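Side-chain contacts in putative hydrolase (Bacteroides ovatus, PDB 4HBS), which is probably a hydrolase with a five-bladed beta-propeller fold, related to the beta-fructosidase clan, its substrate unknown: residues 28-31 with 32-35; 407-410 with 411-414. All coordinates share one frame; numbering follows the deposited sequence.

Interaction 1 of 2, residues 28-31 with 32-35; sequences PNRS and GQYW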
# COMPACT_ATOMS: atom_id res chain seq x y z
N PRO A 28 24.40 3.24 -0.34
CA PRO A 28 25.54 3.16 0.58
C PRO A 28 25.15 2.75 1.99
O PRO A 28 24.00 2.98 2.39
CB PRO A 28 26.11 4.58 0.55
CG PRO A 28 24.96 5.43 0.20
CD PRO A 28 24.14 4.64 -0.75
N ASN A 29 26.08 2.10 2.72
CA ASN A 29 25.87 1.75 4.14
C ASN A 29 25.46 3.05 4.82
O ASN A 29 26.22 4.03 4.80
CB ASN A 29 27.14 1.10 4.77
CG ASN A 29 28.46 1.79 4.42
OD1 ASN A 29 28.88 1.78 3.26
ND2 ASN A 29 29.13 2.41 5.40
N ARG A 30 24.21 3.13 5.30
CA ARG A 30 23.67 4.38 5.83
C ARG A 30 24.20 4.66 7.23
O ARG A 30 24.97 5.61 7.43
CB ARG A 30 22.11 4.37 5.85
CG ARG A 30 21.39 3.66 4.68
CD ARG A 30 20.38 4.54 4.00
NE ARG A 30 20.99 5.41 2.98
CZ ARG A 30 20.63 6.67 2.71
NH1 ARG A 30 19.66 7.27 3.41
NH2 ARG A 30 21.25 7.36 1.76
N SER A 31 23.85 3.77 8.18
CA SER A 31 24.09 3.81 9.64
C SER A 31 23.03 2.92 10.30
O SER A 31 23.35 2.06 11.13
CB SER A 31 24.00 5.24 10.20
OG SER A 31 23.84 5.27 11.61
N GLY A 32 21.76 3.13 9.89
CA GLY A 32 20.61 2.36 10.33
C GLY A 32 20.62 0.90 9.88
O GLY A 32 20.13 0.03 10.62
N GLN A 33 21.19 0.61 8.67
CA GLN A 33 21.23 -0.77 8.17
C GLN A 33 22.51 -1.56 8.53
O GLN A 33 23.61 -1.00 8.61
CB GLN A 33 21.00 -0.86 6.65
CG GLN A 33 21.88 0.03 5.79
CD GLN A 33 22.33 -0.62 4.52
OE1 GLN A 33 22.27 -1.84 4.36
NE2 GLN A 33 22.78 0.17 3.56
N TYR A 34 22.30 -2.89 8.71
CA TYR A 34 23.29 -3.93 9.04
C TYR A 34 24.14 -4.17 7.80
O TYR A 34 23.61 -4.15 6.70
CB TYR A 34 22.51 -5.21 9.45
CG TYR A 34 23.30 -6.43 9.86
CD1 TYR A 34 24.37 -6.33 10.74
CD2 TYR A 34 22.86 -7.72 9.53
CE1 TYR A 34 25.04 -7.46 11.21
CE2 TYR A 34 23.51 -8.85 10.01
CZ TYR A 34 24.60 -8.73 10.84
OH TYR A 34 25.22 -9.87 11.29
N TRP A 35 25.44 -4.36 7.96
CA TRP A 35 26.36 -4.55 6.83
C TRP A 35 26.06 -5.81 5.94
O TRP A 35 26.43 -5.81 4.77
CB TRP A 35 27.82 -4.59 7.32
CG TRP A 35 28.16 -5.76 8.20
CD1 TRP A 35 27.99 -5.85 9.56
CD2 TRP A 35 28.80 -6.96 7.79
NE1 TRP A 35 28.46 -7.06 10.00
CE2 TRP A 35 28.97 -7.76 8.94
CE3 TRP A 35 29.19 -7.47 6.55
CZ2 TRP A 35 29.56 -9.02 8.89
CZ3 TRP A 35 29.78 -8.72 6.50
CH2 TRP A 35 29.97 -9.48 7.66

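Interaction 2 of 2, residues 407-410 with 411-414; sequences SLYD and NDAP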
# COMPACT_ATOMS: atom_id res chain seq x y z
N SER A 407 19.29 -11.93 7.44
CA SER A 407 20.52 -11.80 8.24
C SER A 407 20.34 -11.07 9.55
O SER A 407 21.09 -11.35 10.47
CB SER A 407 21.58 -11.05 7.46
OG SER A 407 21.85 -11.70 6.24
N LEU A 408 19.39 -10.12 9.63
CA LEU A 408 19.19 -9.32 10.84
C LEU A 408 19.13 -10.14 12.14
O LEU A 408 19.62 -9.66 13.16
CB LEU A 408 17.91 -8.48 10.72
CG LEU A 408 17.97 -7.29 9.74
CD1 LEU A 408 16.64 -6.64 9.65
CD2 LEU A 408 19.02 -6.28 10.16
N TYR A 409 18.59 -11.38 12.09
CA TYR A 409 18.49 -12.25 13.26
C TYR A 409 19.58 -13.36 13.28
O TYR A 409 19.40 -14.36 13.99
CB TYR A 409 17.08 -12.85 13.31
CG TYR A 409 16.01 -11.78 13.41
CD1 TYR A 409 15.89 -10.99 14.54
CD2 TYR A 409 15.15 -11.53 12.35
CE1 TYR A 409 14.94 -9.98 14.62
CE2 TYR A 409 14.16 -10.55 12.43
CZ TYR A 409 14.08 -9.75 13.56
OH TYR A 409 13.12 -8.76 13.62
N ASP A 410 20.72 -13.16 12.57
CA ASP A 410 21.86 -14.11 12.52
C ASP A 410 22.45 -14.34 13.88
O ASP A 410 22.53 -15.47 14.34
CB ASP A 410 23.03 -13.57 11.62
CG ASP A 410 23.02 -13.94 10.15
OD1 ASP A 410 22.16 -14.76 9.74
OD2 ASP A 410 23.91 -13.45 9.42
N ASN A 411 22.88 -13.24 14.52
CA ASN A 411 23.58 -13.27 15.81
C ASN A 411 22.62 -13.07 17.03
O ASN A 411 23.06 -12.62 18.09
CB ASN A 411 24.72 -12.22 15.79
CG ASN A 411 25.57 -12.23 14.52
OD1 ASN A 411 25.71 -11.22 13.83
ND2 ASN A 411 26.15 -13.38 14.16
N ASP A 412 21.33 -13.45 16.88
CA ASP A 412 20.31 -13.40 17.94
C ASP A 412 19.86 -14.82 18.25
O ASP A 412 19.84 -15.66 17.34
CB ASP A 412 19.11 -12.55 17.49
CG ASP A 412 19.40 -11.07 17.32
OD1 ASP A 412 20.52 -10.72 16.86
OD2 ASP A 412 18.51 -10.25 17.61
N ALA A 413 19.46 -15.10 19.49
CA ALA A 413 18.95 -16.43 19.86
C ALA A 413 17.63 -16.74 19.12
O ALA A 413 17.01 -15.82 18.58
CB ALA A 413 18.73 -16.49 21.36
N PRO A 414 17.17 -18.01 19.07
CA PRO A 414 15.89 -18.28 18.39
C PRO A 414 14.69 -17.90 19.27
O PRO A 414 14.86 -17.62 20.47
CB PRO A 414 15.94 -19.79 18.11
CG PRO A 414 17.22 -20.30 18.75
CD PRO A 414 17.73 -19.24 19.65

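Interaction 1 of 2, residues 28-31 with 32-35
The flat amide of Gln33 lies against the backbone of Pro28, Asn29 and Arg30. Asn29 CA stands over one face at the nitrogen end, 3.5 Å from Gln33 NE2. Arg30 CG comes in at the same end, displaced to the other side of the amide plane, and is 3.9 Å from Gln33 NE2. Pro28 O sits beyond the nitrogen. This is the turn of the long hairpin loop joining neighbouring antiparallel strands 24-26 and 38-42 in one blade of the five-bladed beta-propeller. The contact is local and lies at the surface.

The chain folds back through Ser31 and Gly32. That return brings Gln33 alongside the residues that precede the bend. Its CG sits between the backbone N and the carbonyl carbon (chi1 52°), and the further bend at chi2 carries the amide back to Pro28. Halfway along, Gln33 CG meets Arg30 CG at 3.8 Å. The two side chains cross at a slant, the guanidinium and amide planes 33° apart. The contact uses the first part of the arginine chain; its charged end leads away from Gln33.

Replacing Gln33 by an alanine would probably leave Pro28 O without this donor and Arg30 CG without its aliphatic neighbour, so the loop would be freer to move. Beyond the turn, Tyr34 reaches Ser407 and Leu408, and Trp35 touches Val13. Only one hydrogen bond joins the two halves of 28-35, and it is weak: Gln33 NE2 gives it to Pro28 O over 3.3 Å, with an angle of 130° at the hydrogen.

Interaction 2 of 2, residues 407-410 with 411-414
Asp412 meets Tyr409 and Leu408 across a type I beta turn that runs from Tyr409 to Asp412. The turn follows a 3-10 segment that begins earlier in the chain and takes in 407-408, after the last strand of the propeller, 399-403. Asp412 can be followed outward from its backbone. Its CB lies 4.0 Å from Tyr409 O. With CG anti to the carbonyl carbon (chi1 -68°), the carboxylate is carried back toward the start of the turn. There the two oxygens part. Asp412 OD1 faces Leu408 O at 4.0 Å, a meeting of two acceptors. Asp412 OD2 comes to the edge of the tyrosine ring, near its plane, 4.1 Å from Tyr409 CD1. The carboxylate plane stands almost upright to the ring, at 84°. Asp412 OD2 also forms a salt bridge with Lys336, and the same lysine gives a weak hydrogen bond to Leu408 O.

The backbone closes the turn loosely. Tyr409 O and Asp412 N are 3.6 Å apart and do not count as a hydrogen bond. A firmer bond overlaps the start of the turn, from Asp410 N to Ser407 O at 2.8 Å. Asp410 sends its own carboxylate away from the turn, to a salt bridge with Lys36.

The tyrosine is buried. Its ring packs on Met322 and Arg324 of strand 319-325 and on Lys336 of strand 333-340, and its hydroxyl is hydrogen-bonded to Asp334 O. The turn is therefore fastened to the blade that holds these strands.

No hydrogen bond crosses between the two halves of 407-414. Lys336, paired with Asp412 OD2 and weakly bonded to Leu408 O, would probably offset the closeness of Asp412 OD1 to Leu408 O and favour a negatively charged carboxylate.

Overall arrangement
From the N terminus, the chain runs through strand 24-26, makes the loop of interaction 1 and returns in strand 38-42. It then passes round the other blades and comes back in strand 399-403, which pairs with 38-42. One sheet thus joins both ends of the chain, as in the ring closure of many propellers. Interaction 2 follows as a turn near the C terminus and ties this closing sheet to the neighbouring blade. The two contacts are in series and neither nest nor cross. Their centres are about 17 Å apart, yet their loops touch: Tyr34 CB is 3.7 Å from Leu408 CD2. Lys36, just past interaction 1, bonds to both sides, to Tyr34 OH and to Asp410.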